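Local structure of periplasmic binding protein (Sulfurospirillum deleyianum, 4PAG) at residues K52-G57 and K263-N267; V301-Y305 and L318-L324; Y174-G178 and W268-P272; F275-L279 and F304-F309. The protein probably serves as the substrate-capturing component of an ABC importer, and holds a free histidine in its binding pocket. All coordinates share one frame; numbering follows the deposited sequence.

Contact 1 of 4, residues K52-G57 and K263-N267. With HIS (histidine), chain E.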
# COMPACT_ATOMS: atom_id res chain seq x y z
N LYS A 52 8.93 5.99 -9.45
CA LYS A 52 8.06 5.50 -10.52
C LYS A 52 6.63 5.16 -10.04
O LYS A 52 5.67 5.29 -10.80
CB LYS A 52 8.70 4.28 -11.18
CG LYS A 52 8.05 3.88 -12.50
CD LYS A 52 8.94 2.93 -13.28
CE LYS A 52 8.19 2.32 -14.46
NZ LYS A 52 9.08 1.55 -15.35
N ASP A 53 6.51 4.72 -8.79
CA ASP A 53 5.25 4.19 -8.27
C ASP A 53 4.50 5.18 -7.37
O ASP A 53 3.35 4.95 -6.99
CB ASP A 53 5.54 2.91 -7.49
CG ASP A 53 6.21 1.84 -8.34
OD1 ASP A 53 5.65 1.48 -9.40
OD2 ASP A 53 7.30 1.36 -7.96
N ASN A 54 5.18 6.28 -7.01
CA ASN A 54 4.65 7.26 -6.08
C ASN A 54 5.02 8.65 -6.59
O ASN A 54 6.21 8.98 -6.70
CB ASN A 54 5.20 7.02 -4.67
CG ASN A 54 4.93 5.61 -4.16
OD1 ASN A 54 3.94 5.36 -3.48
ND2 ASN A 54 5.81 4.68 -4.51
N ASN A 55 4.00 9.46 -6.91
CA ASN A 55 4.17 10.69 -7.69
C ASN A 55 3.56 11.91 -7.02
O ASN A 55 2.66 11.79 -6.21
CB ASN A 55 3.44 10.57 -9.05
CG ASN A 55 3.96 9.44 -9.92
OD1 ASN A 55 5.05 8.89 -9.69
ND2 ASN A 55 3.20 9.10 -10.93
N ASN A 56 4.02 13.08 -7.44
CA ASN A 56 3.40 14.36 -7.08
C ASN A 56 3.38 14.65 -5.58
O ASN A 56 2.52 15.39 -5.10
CB ASN A 56 1.97 14.45 -7.65
CG ASN A 56 1.92 14.34 -9.16
OD1 ASN A 56 1.23 13.48 -9.72
ND2 ASN A 56 2.65 15.21 -9.84
N GLY A 57 4.34 14.11 -4.85
CA GLY A 57 4.36 14.26 -3.39
C GLY A 57 4.34 15.70 -2.93
O GLY A 57 3.72 16.03 -1.93
N LYS A 263 -1.32 7.17 -8.14
CA LYS A 263 -0.02 7.16 -7.47
C LYS A 263 0.28 8.38 -6.62
O LYS A 263 1.36 8.46 -6.04
CB LYS A 263 1.08 7.00 -8.51
CG LYS A 263 1.00 5.68 -9.25
CD LYS A 263 1.92 5.63 -10.45
CE LYS A 263 1.80 4.27 -11.11
NZ LYS A 263 0.51 4.12 -11.84
N SER A 264 -0.65 9.33 -6.55
CA SER A 264 -0.39 10.64 -5.95
C SER A 264 -1.05 10.80 -4.58
O SER A 264 -2.28 10.80 -4.48
CB SER A 264 -0.88 11.75 -6.89
OG SER A 264 -0.23 11.66 -8.14
N PRO A 265 -0.25 10.94 -3.50
CA PRO A 265 1.21 10.94 -3.43
C PRO A 265 1.82 9.56 -3.17
O PRO A 265 3.03 9.38 -3.33
CB PRO A 265 1.47 11.84 -2.23
CG PRO A 265 0.35 11.50 -1.30
CD PRO A 265 -0.84 11.29 -2.20
N PHE A 266 0.99 8.61 -2.74
CA PHE A 266 1.41 7.24 -2.50
C PHE A 266 0.54 6.34 -3.38
O PHE A 266 -0.64 6.62 -3.61
CB PHE A 266 1.18 6.82 -1.05
CG PHE A 266 1.86 7.67 -0.01
CD1 PHE A 266 3.08 8.30 -0.25
CD2 PHE A 266 1.29 7.78 1.26
CE1 PHE A 266 3.70 9.05 0.75
CE2 PHE A 266 1.90 8.52 2.26
CZ PHE A 266 3.11 9.15 2.01
N ASN A 267 1.11 5.23 -3.84
CA ASN A 267 0.38 4.28 -4.68
C ASN A 267 -0.85 3.72 -3.97
O ASN A 267 -0.78 3.34 -2.79
CB ASN A 267 1.31 3.15 -5.08
CG ASN A 267 0.82 2.38 -6.29
OD1 ASN A 267 -0.13 1.58 -6.20
ND2 ASN A 267 1.49 2.58 -7.42
N HIS E . -1.38 8.77 -14.96
CA HIS E . -0.86 8.43 -13.60
C HIS E . 0.50 7.75 -13.69
O HIS E . 0.68 6.54 -13.51
CB HIS E . -1.85 7.56 -12.85
CG HIS E . -3.26 8.06 -12.91
ND1 HIS E . -4.36 7.22 -12.84
CD2 HIS E . -3.76 9.31 -13.03
CE1 HIS E . -5.46 7.93 -12.91
NE2 HIS E . -5.13 9.21 -13.03
OXT HIS E . 1.46 8.44 -13.97
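Asn55 and Lys263 sit side by side in the pocket that holds the free histidine, so this loop-to-loop contact forms part of the pocket wall. Their backbones are tied directly: Asn55 N donates to Lys263 O at 3.0 Å, nearly straight at 172°. Lys263 runs its CB and CG past the backbone O of Asp53, with CG 3.3 Å from that oxygen, and the bend at chi4 (73°) turns NZ to the ligand carboxylate, where it donates to O of the histidine at 2.9 Å. The carbonyls of Gln233 and Val261 also accept from NZ, so three oxygens grip the ammonium.

Asn267 closes the other end with two bonds. Its ND2 meets Asp53 O at 3.0 Å in the carbonyl plane, on a lone pair, while its backbone N reaches Asn54 OD1 at 2.9 Å from above the amide carbonyl plane. A second acceptor for ND2 is Gln233 OE1. Ser264 OG donates to a lone pair of Asn56 OD1 at 2.8 Å. Between these ends, the cis peptide ahead of Pro265 accompanies a close CA-H...O contact, Pro265 CA to Asn55 O at 3.2 Å with 169° at the hydrogen.

The loop 263-267, which follows strand 258-260, is packed by three helices: Ser264 and Pro265 touch Phe60 of helix 57-60, Pro265 also meets Tyr305 and Phe309 of helix 297-309, and Phe266 stacks on Phe32 of helix 28-37.

Contact 2 of 4, residues V301-Y305 and L318-L324. With HIS (histidine), chain E.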
# COMPACT_ATOMS: atom_id res chain seq x y z
N VAL A 301 -12.84 9.25 -2.04
CA VAL A 301 -11.53 9.85 -2.28
C VAL A 301 -11.42 11.18 -1.54
O VAL A 301 -10.44 11.43 -0.84
CB VAL A 301 -11.23 10.06 -3.79
CG1 VAL A 301 -9.86 10.68 -3.99
CG2 VAL A 301 -11.32 8.75 -4.56
N LYS A 302 -12.45 12.02 -1.67
CA LYS A 302 -12.43 13.34 -1.05
C LYS A 302 -12.32 13.26 0.47
O LYS A 302 -11.49 13.94 1.06
CB LYS A 302 -13.65 14.18 -1.47
CG LYS A 302 -13.50 14.84 -2.83
CD LYS A 302 -14.82 15.46 -3.29
CE LYS A 302 -14.65 16.31 -4.54
NZ LYS A 302 -14.63 17.77 -4.26
N ALA A 303 -13.13 12.40 1.09
CA ALA A 303 -13.12 12.23 2.54
C ALA A 303 -11.80 11.65 3.03
O ALA A 303 -11.24 12.08 4.03
CB ALA A 303 -14.27 11.35 3.00
N PHE A 304 -11.29 10.66 2.31
CA PHE A 304 -10.04 10.01 2.68
C PHE A 304 -8.86 11.00 2.62
O PHE A 304 -8.06 11.09 3.56
CB PHE A 304 -9.80 8.80 1.78
CG PHE A 304 -8.59 8.00 2.15
CD1 PHE A 304 -7.36 8.31 1.61
CD2 PHE A 304 -8.68 6.93 3.03
CE1 PHE A 304 -6.24 7.58 1.94
CE2 PHE A 304 -7.56 6.19 3.37
CZ PHE A 304 -6.34 6.52 2.81
N TYR A 305 -8.78 11.77 1.54
CA TYR A 305 -7.68 12.72 1.38
C TYR A 305 -7.76 13.86 2.40
O TYR A 305 -6.72 14.34 2.89
CB TYR A 305 -7.59 13.24 -0.07
CG TYR A 305 -6.68 12.36 -0.92
CD1 TYR A 305 -7.06 11.06 -1.24
CD2 TYR A 305 -5.45 12.82 -1.37
CE1 TYR A 305 -6.24 10.24 -2.00
CE2 TYR A 305 -4.62 12.01 -2.13
CZ TYR A 305 -5.01 10.71 -2.44
OH TYR A 305 -4.19 9.89 -3.20
N LEU A 318 -9.64 15.73 -9.04
CA LEU A 318 -10.04 14.33 -9.12
C LEU A 318 -9.81 13.78 -10.52
O LEU A 318 -9.37 12.64 -10.68
CB LEU A 318 -11.50 14.15 -8.72
CG LEU A 318 -11.84 14.34 -7.24
CD1 LEU A 318 -13.35 14.42 -7.07
CD2 LEU A 318 -11.26 13.23 -6.38
N LYS A 319 -10.09 14.61 -11.52
CA LYS A 319 -9.84 14.26 -12.90
C LYS A 319 -8.34 14.15 -13.17
O LYS A 319 -7.87 13.14 -13.67
CB LYS A 319 -10.47 15.30 -13.84
CG LYS A 319 -10.42 14.91 -15.31
CD LYS A 319 -10.87 16.07 -16.20
CE LYS A 319 -10.50 15.81 -17.65
NZ LYS A 319 -11.24 14.66 -18.23
N THR A 320 -7.61 15.20 -12.80
CA THR A 320 -6.18 15.31 -13.07
C THR A 320 -5.36 14.19 -12.45
O THR A 320 -4.57 13.55 -13.13
CB THR A 320 -5.63 16.66 -12.55
OG1 THR A 320 -6.27 17.73 -13.25
CG2 THR A 320 -4.12 16.76 -12.75
N TYR A 321 -5.52 13.98 -11.15
CA TYR A 321 -4.71 12.99 -10.45
C TYR A 321 -5.24 11.56 -10.50
O TYR A 321 -4.45 10.62 -10.44
CB TYR A 321 -4.50 13.43 -9.00
CG TYR A 321 -3.72 14.71 -8.90
CD1 TYR A 321 -2.36 14.73 -9.18
CD2 TYR A 321 -4.33 15.91 -8.55
CE1 TYR A 321 -1.64 15.90 -9.11
CE2 TYR A 321 -3.62 17.08 -8.47
CZ TYR A 321 -2.27 17.08 -8.75
OH TYR A 321 -1.53 18.24 -8.68
N PHE A 322 -6.56 11.40 -10.62
CA PHE A 322 -7.19 10.08 -10.40
C PHE A 322 -8.17 9.60 -11.48
O PHE A 322 -8.67 8.48 -11.38
CB PHE A 322 -7.91 10.08 -9.05
CG PHE A 322 -7.09 10.69 -7.94
CD1 PHE A 322 -5.85 10.19 -7.64
CD2 PHE A 322 -7.58 11.76 -7.20
CE1 PHE A 322 -5.08 10.74 -6.62
CE2 PHE A 322 -6.82 12.32 -6.18
CZ PHE A 322 -5.57 11.81 -5.89
N LYS A 323 -8.44 10.43 -12.49
CA LYS A 323 -9.43 10.12 -13.53
C LYS A 323 -10.79 9.78 -12.92
O LYS A 323 -11.47 8.85 -13.36
CB LYS A 323 -8.94 8.98 -14.44
CG LYS A 323 -7.71 9.32 -15.27
CD LYS A 323 -7.09 8.06 -15.86
CE LYS A 323 -5.67 8.30 -16.37
NZ LYS A 323 -5.08 7.05 -16.94
N LEU A 324 -11.19 10.55 -11.92
CA LEU A 324 -12.47 10.39 -11.27
C LEU A 324 -13.21 11.72 -11.29
O LEU A 324 -14.37 11.80 -10.88
CB LEU A 324 -12.28 9.90 -9.84
CG LEU A 324 -11.62 8.53 -9.67
CD1 LEU A 324 -11.36 8.26 -8.20
CD2 LEU A 324 -12.48 7.42 -10.26
N HIS E . -1.38 8.77 -14.96
CA HIS E . -0.86 8.43 -13.60
C HIS E . 0.50 7.75 -13.69
O HIS E . 0.68 6.54 -13.51
CB HIS E . -1.85 7.56 -12.85
CG HIS E . -3.26 8.06 -12.91
ND1 HIS E . -4.36 7.22 -12.84
CD2 HIS E . -3.76 9.31 -13.03
CE1 HIS E . -5.46 7.93 -12.91
NE2 HIS E . -5.13 9.21 -13.03
OXT HIS E . 1.46 8.44 -13.97
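Val301 meets three residues of 318-324 with its two methyl branches. CG1, anti to the backbone N (chi1 -180°), slides past Leu318 to lie 3.8 Å from Leu318 CD2, and it also approaches the Phe322 ring at CD2. CG2 turns instead to the C-terminal residue, 3.7 Å from Leu324 CD1. One turn along, Tyr305 comes at Phe322 from the opposite direction: Phe322 CE2 lies over one face of the tyrosine ring, the ring planes are inclined at 54°, and Tyr305 CZ is 3.7 Å from Phe322 CZ. At the outer side Lys302 crosses Leu318 at about a right angle, with its CE 3.4 Å from Leu318 CD1, tighter than usual for two carbons; its NZ is bonded to Leu313 O.

In the next shell, the hydroxyl of Tyr305 is bonded to Ser264 O and to Trp268 NE1, which fixes the ring beside Phe322. The other segment leaves its helix at Lys323, whose phi is positive (55°), and Leu324 N returns to Leu318 O at 3.0 Å. This brings Leu324 back to Val301 and lays the extended Lys323 chain along the ligand imidazole, Lys323 CD being 3.4 Å from CE1 of the histidine. Tyr321 O approaches CD2 of the same ring at 3.0 Å.

No hydrogen bond spans the two segments. Apolar and aromatic packing joins them, the polar ends of Lys302 and Tyr305 being satisfied elsewhere, and the apolar layer backs the chain end that touches the ligand.

Contact 3 of 4, residues Y174-G178 and W268-P272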
# COMPACT_ATOMS: atom_id res chain seq x y z
N TYR A 174 -6.84 -9.33 -14.12
CA TYR A 174 -5.43 -9.51 -14.35
C TYR A 174 -4.70 -8.25 -13.87
O TYR A 174 -5.05 -7.14 -14.27
CB TYR A 174 -5.14 -9.75 -15.83
CG TYR A 174 -3.66 -9.86 -16.14
CD1 TYR A 174 -2.90 -10.90 -15.64
CD2 TYR A 174 -3.02 -8.90 -16.92
CE1 TYR A 174 -1.55 -11.00 -15.90
CE2 TYR A 174 -1.66 -8.98 -17.19
CZ TYR A 174 -0.94 -10.04 -16.68
OH TYR A 174 0.40 -10.16 -16.94
N TYR A 175 -3.71 -8.44 -13.01
CA TYR A 175 -2.90 -7.34 -12.52
C TYR A 175 -1.67 -7.23 -13.41
O TYR A 175 -0.78 -8.07 -13.35
CB TYR A 175 -2.50 -7.61 -11.06
CG TYR A 175 -1.69 -6.54 -10.37
CD1 TYR A 175 -1.81 -5.19 -10.71
CD2 TYR A 175 -0.80 -6.88 -9.36
CE1 TYR A 175 -1.07 -4.22 -10.05
CE2 TYR A 175 -0.05 -5.92 -8.71
CZ TYR A 175 -0.18 -4.59 -9.05
OH TYR A 175 0.59 -3.65 -8.39
N ALA A 176 -1.64 -6.20 -14.25
CA ALA A 176 -0.59 -6.08 -15.26
C ALA A 176 0.53 -5.20 -14.74
O ALA A 176 0.35 -4.00 -14.56
CB ALA A 176 -1.15 -5.52 -16.55
N GLU A 177 1.69 -5.80 -14.51
CA GLU A 177 2.84 -5.08 -14.00
C GLU A 177 3.93 -5.02 -15.05
O GLU A 177 3.89 -5.74 -16.05
CB GLU A 177 3.35 -5.78 -12.74
CG GLU A 177 2.37 -5.72 -11.58
CD GLU A 177 2.91 -6.43 -10.36
OE1 GLU A 177 3.03 -7.68 -10.44
OE2 GLU A 177 3.23 -5.75 -9.35
N GLY A 178 4.90 -4.13 -14.82
CA GLY A 178 6.01 -3.93 -15.74
C GLY A 178 5.64 -3.12 -16.97
O GLY A 178 4.47 -2.82 -17.23
N TRP A 268 -1.98 3.67 -4.67
CA TRP A 268 -3.24 3.22 -4.09
C TRP A 268 -3.30 1.71 -3.82
O TRP A 268 -4.12 1.29 -3.01
CB TRP A 268 -4.44 3.63 -4.96
CG TRP A 268 -4.81 5.09 -4.86
CD1 TRP A 268 -4.03 6.11 -4.41
CD2 TRP A 268 -6.05 5.68 -5.25
NE1 TRP A 268 -4.71 7.29 -4.47
CE2 TRP A 268 -5.95 7.06 -4.99
CE3 TRP A 268 -7.24 5.18 -5.79
CZ2 TRP A 268 -7.00 7.95 -5.25
CZ3 TRP A 268 -8.28 6.07 -6.05
CH2 TRP A 268 -8.14 7.43 -5.78
N THR A 269 -2.46 0.90 -4.47
CA THR A 269 -2.58 -0.57 -4.31
C THR A 269 -1.31 -1.37 -4.02
O THR A 269 -1.41 -2.47 -3.47
CB THR A 269 -3.31 -1.22 -5.52
OG1 THR A 269 -2.44 -1.28 -6.66
CG2 THR A 269 -4.55 -0.44 -5.89
N ASP A 270 -0.13 -0.85 -4.34
CA ASP A 270 1.10 -1.65 -4.31
C ASP A 270 2.36 -0.77 -4.50
O ASP A 270 2.26 0.37 -4.94
CB ASP A 270 1.02 -2.69 -5.43
CG ASP A 270 2.05 -3.80 -5.31
OD1 ASP A 270 2.61 -4.00 -4.21
OD2 ASP A 270 2.28 -4.49 -6.33
N ARG A 271 3.53 -1.29 -4.14
CA ARG A 271 4.80 -0.63 -4.45
C ARG A 271 4.87 0.76 -3.80
O ARG A 271 5.21 1.74 -4.46
CB ARG A 271 5.01 -0.52 -5.98
CG ARG A 271 4.72 -1.79 -6.77
CD ARG A 271 5.62 -2.97 -6.37
NE ARG A 271 5.12 -4.22 -6.93
CZ ARG A 271 5.77 -5.39 -6.89
NH1 ARG A 271 6.99 -5.49 -6.36
NH2 ARG A 271 5.21 -6.47 -7.41
N PRO A 272 4.60 0.85 -2.49
CA PRO A 272 4.40 -0.23 -1.53
C PRO A 272 2.95 -0.62 -1.23
O PRO A 272 2.03 0.18 -1.43
CB PRO A 272 4.97 0.38 -0.26
CG PRO A 272 4.56 1.82 -0.36
CD PRO A 272 4.62 2.16 -1.82
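Tyr175 on strand 172-176 and Glu177 just beyond its end reach Asp270 and Arg271 across a wide backbone gap, the CA atoms of Glu177 and Asp270 being 10.4 Å apart. Side chains therefore make the whole contact. Tyr175, with CG anti to the backbone N (chi1 -178°), extends its ring across the gap and donates from OH to Asp270 OD2 at 2.8 Å, on the anti lone pair of that oxygen; OD2 lies at the ring edge, near its plane. Glu177 CG rests over one face of the same ring.

Glu177 then takes up Arg271, whose NH2 donates to Glu177 OE2 at 2.9 Å from the syn side, with the bond bent to 146° and tilted from both flat groups. Arg271 NE lies 2.9 Å from Asp270 OD2 in a salt bridge within its own segment whose hydrogen bond is weak and bent. The two carboxylate oxygens, Glu177 OE2 and Asp270 OD2, approach to 3.4 Å without bonding, a closeness that the guanidinium probably offsets.

The network runs on through His191, bonded to Asp270 OD1, and Glu185, a second salt-bridge partner of Arg271 NH2. Replacing Tyr175 by a phenylalanine would probably leave Asp270 OD2 without its neutral donor and Gln233 NE2 without the hydroxyl it also meets.

This is a largely buried salt-bridge network at the C-terminal end of a strand in a parallel four-stranded sheet, an edge where loops commonly converge in alpha/beta folds; here the converging loop, 268-272, continues the chain from the ligand-binding Lys263.

Contact 4 of 4, residues F275-L279 and F304-F309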
# COMPACT_ATOMS: atom_id res chain seq x y z
N PHE A 275 -1.49 1.43 3.92
CA PHE A 275 -2.81 1.88 4.35
C PHE A 275 -3.64 2.54 3.23
O PHE A 275 -4.86 2.64 3.35
CB PHE A 275 -2.65 2.89 5.49
CG PHE A 275 -2.19 4.23 5.03
CD1 PHE A 275 -0.85 4.50 4.89
CD2 PHE A 275 -3.12 5.20 4.68
CE1 PHE A 275 -0.43 5.75 4.43
CE2 PHE A 275 -2.71 6.43 4.21
CZ PHE A 275 -1.36 6.71 4.09
N MSE A 276 -3.00 3.00 2.16
CA MSE A 276 -3.74 3.57 1.01
C MSE A 276 -4.76 2.59 0.46
O MSE A 276 -5.74 2.99 -0.18
CB MSE A 276 -2.80 3.94 -0.14
CG MSE A 276 -1.80 5.04 0.17
SE MSE A 276 -2.67 6.77 0.55
CE MSE A 276 -3.42 7.15 -1.23
N ARG A 277 -4.54 1.30 0.72
CA ARG A 277 -5.48 0.24 0.30
C ARG A 277 -6.88 0.37 0.89
O ARG A 277 -7.85 -0.12 0.31
CB ARG A 277 -4.90 -1.13 0.63
CG ARG A 277 -3.73 -1.49 -0.25
CD ARG A 277 -2.90 -2.65 0.29
NE ARG A 277 -2.01 -3.11 -0.75
CZ ARG A 277 -1.30 -4.23 -0.74
NH1 ARG A 277 -1.33 -5.06 0.30
NH2 ARG A 277 -0.54 -4.52 -1.80
N ILE A 278 -6.98 1.04 2.04
CA ILE A 278 -8.27 1.41 2.61
C ILE A 278 -9.16 2.08 1.55
O ILE A 278 -10.35 1.79 1.45
CB ILE A 278 -8.07 2.34 3.82
CG1 ILE A 278 -7.46 1.53 4.98
CG2 ILE A 278 -9.37 2.98 4.26
CD1 ILE A 278 -6.69 2.38 5.97
N LEU A 279 -8.56 2.97 0.76
CA LEU A 279 -9.24 3.62 -0.35
C LEU A 279 -9.07 2.84 -1.65
O LEU A 279 -10.02 2.68 -2.42
CB LEU A 279 -8.70 5.04 -0.53
CG LEU A 279 -9.24 5.84 -1.71
CD1 LEU A 279 -10.71 6.15 -1.52
CD2 LEU A 279 -8.44 7.13 -1.87
N PHE A 304 -11.29 10.66 2.31
CA PHE A 304 -10.04 10.01 2.68
C PHE A 304 -8.86 11.00 2.62
O PHE A 304 -8.06 11.09 3.56
CB PHE A 304 -9.80 8.80 1.78
CG PHE A 304 -8.59 8.00 2.15
CD1 PHE A 304 -7.36 8.31 1.61
CD2 PHE A 304 -8.68 6.93 3.03
CE1 PHE A 304 -6.24 7.58 1.94
CE2 PHE A 304 -7.56 6.19 3.37
CZ PHE A 304 -6.34 6.52 2.81
N TYR A 305 -8.78 11.77 1.54
CA TYR A 305 -7.68 12.72 1.38
C TYR A 305 -7.76 13.86 2.40
O TYR A 305 -6.72 14.34 2.89
CB TYR A 305 -7.59 13.24 -0.07
CG TYR A 305 -6.68 12.36 -0.92
CD1 TYR A 305 -7.06 11.06 -1.24
CD2 TYR A 305 -5.45 12.82 -1.37
CE1 TYR A 305 -6.24 10.24 -2.00
CE2 TYR A 305 -4.62 12.01 -2.13
CZ TYR A 305 -5.01 10.71 -2.44
OH TYR A 305 -4.19 9.89 -3.20
N GLN A 306 -8.98 14.25 2.76
CA GLN A 306 -9.17 15.32 3.74
C GLN A 306 -8.60 14.93 5.09
O GLN A 306 -7.85 15.69 5.69
CB GLN A 306 -10.65 15.70 3.88
CG GLN A 306 -10.88 17.02 4.60
CD GLN A 306 -10.89 16.92 6.12
OE1 GLN A 306 -11.19 15.86 6.70
NE2 GLN A 306 -10.59 18.03 6.78
N LEU A 307 -8.95 13.74 5.55
CA LEU A 307 -8.55 13.27 6.88
C LEU A 307 -7.10 12.81 6.90
O LEU A 307 -6.32 13.25 7.76
CB LEU A 307 -9.48 12.15 7.35
CG LEU A 307 -9.13 11.51 8.70
CD1 LEU A 307 -9.22 12.54 9.82
CD2 LEU A 307 -10.02 10.32 9.00
N PHE A 308 -6.73 11.95 5.95
CA PHE A 308 -5.37 11.37 5.95
C PHE A 308 -4.28 12.36 5.57
O PHE A 308 -3.21 12.33 6.16
CB PHE A 308 -5.30 10.10 5.08
CG PHE A 308 -5.86 8.88 5.76
CD1 PHE A 308 -7.22 8.71 5.88
CD2 PHE A 308 -5.01 7.94 6.33
CE1 PHE A 308 -7.74 7.60 6.54
CE2 PHE A 308 -5.52 6.83 6.98
CZ PHE A 308 -6.89 6.66 7.09
N PHE A 309 -4.55 13.24 4.61
CA PHE A 309 -3.53 14.15 4.08
C PHE A 309 -3.79 15.62 4.40
O PHE A 309 -2.90 16.45 4.23
CB PHE A 309 -3.36 13.95 2.57
CG PHE A 309 -2.78 12.61 2.21
CD1 PHE A 309 -1.43 12.35 2.42
CD2 PHE A 309 -3.58 11.60 1.67
CE1 PHE A 309 -0.89 11.11 2.11
CE2 PHE A 309 -3.04 10.36 1.36
CZ PHE A 309 -1.69 10.12 1.58
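Phe304 is sandwiched: Leu279 CB stands over the centre of one face, 3.9 Å from the ring centroid and only 8° off the normal, a CH-pi contact, while Phe308, one turn on, stacks on the opposite face. Two further neighbours approach obliquely. The Ile278 side chain crosses that of Phe304 at about a right angle, with CG2 3.8 Å from Phe304 CE2, and Phe275 CE2 is 3.9 Å from Phe304 CZ.

Phe275 and Phe308 lie nearly parallel, their planes 10° apart, but slid so far that the rings barely overlap: the centroids are 5.5 Å apart, though Phe275 CE2 and Phe308 CD2 close to 3.5 Å. The chi1 of Phe275 (75°) puts CG between the backbone N and the carbonyl carbon, which brings the ring alongside Phe308. Met276, a selenomethionine here, folds at chi2 and chi3 and places SE at the edge of two rings, 5.2 Å from the Phe304 centroid and 4.8 Å from that of Phe309, two Met-aromatic contacts. Its CE ends near the hydroxyl of Tyr305.

An alanine in place of Phe304 is likely to open a gap between Leu279 and Phe308 and deprive Met276 SE of one of its ring edges.

The packing joins the residues leading into helix 277-288, and its first turn, to the C-terminal half of helix 297-309. Helix 28-37 lies against Phe275, Phe308 and Phe309, and helix 141-163 closes on Ile278 and Phe308.

In the fold
All four contacts are buried; none is a surface contact, although contact 2, its centre about 17 Å from the centre of the chain, lies farther out than the others at about 10 to 11 Å. Contacts 1 and 3 use adjoining parts of one loop, 263-272, and are polar: mainly neutral amide, hydroxyl and backbone bonds across the first, with a lysine turned to the ligand, and a salt-bridge network in the second. Contacts 2 and 4 both use helix 297-309, with Tyr305 touching in each, and are apolar. Through its hydroxyl Tyr305 couples this helix to the loop of contacts 1 and 3. Contacts 1 and 2 both touch the histidine, meeting its carboxylate and imidazole ends respectively.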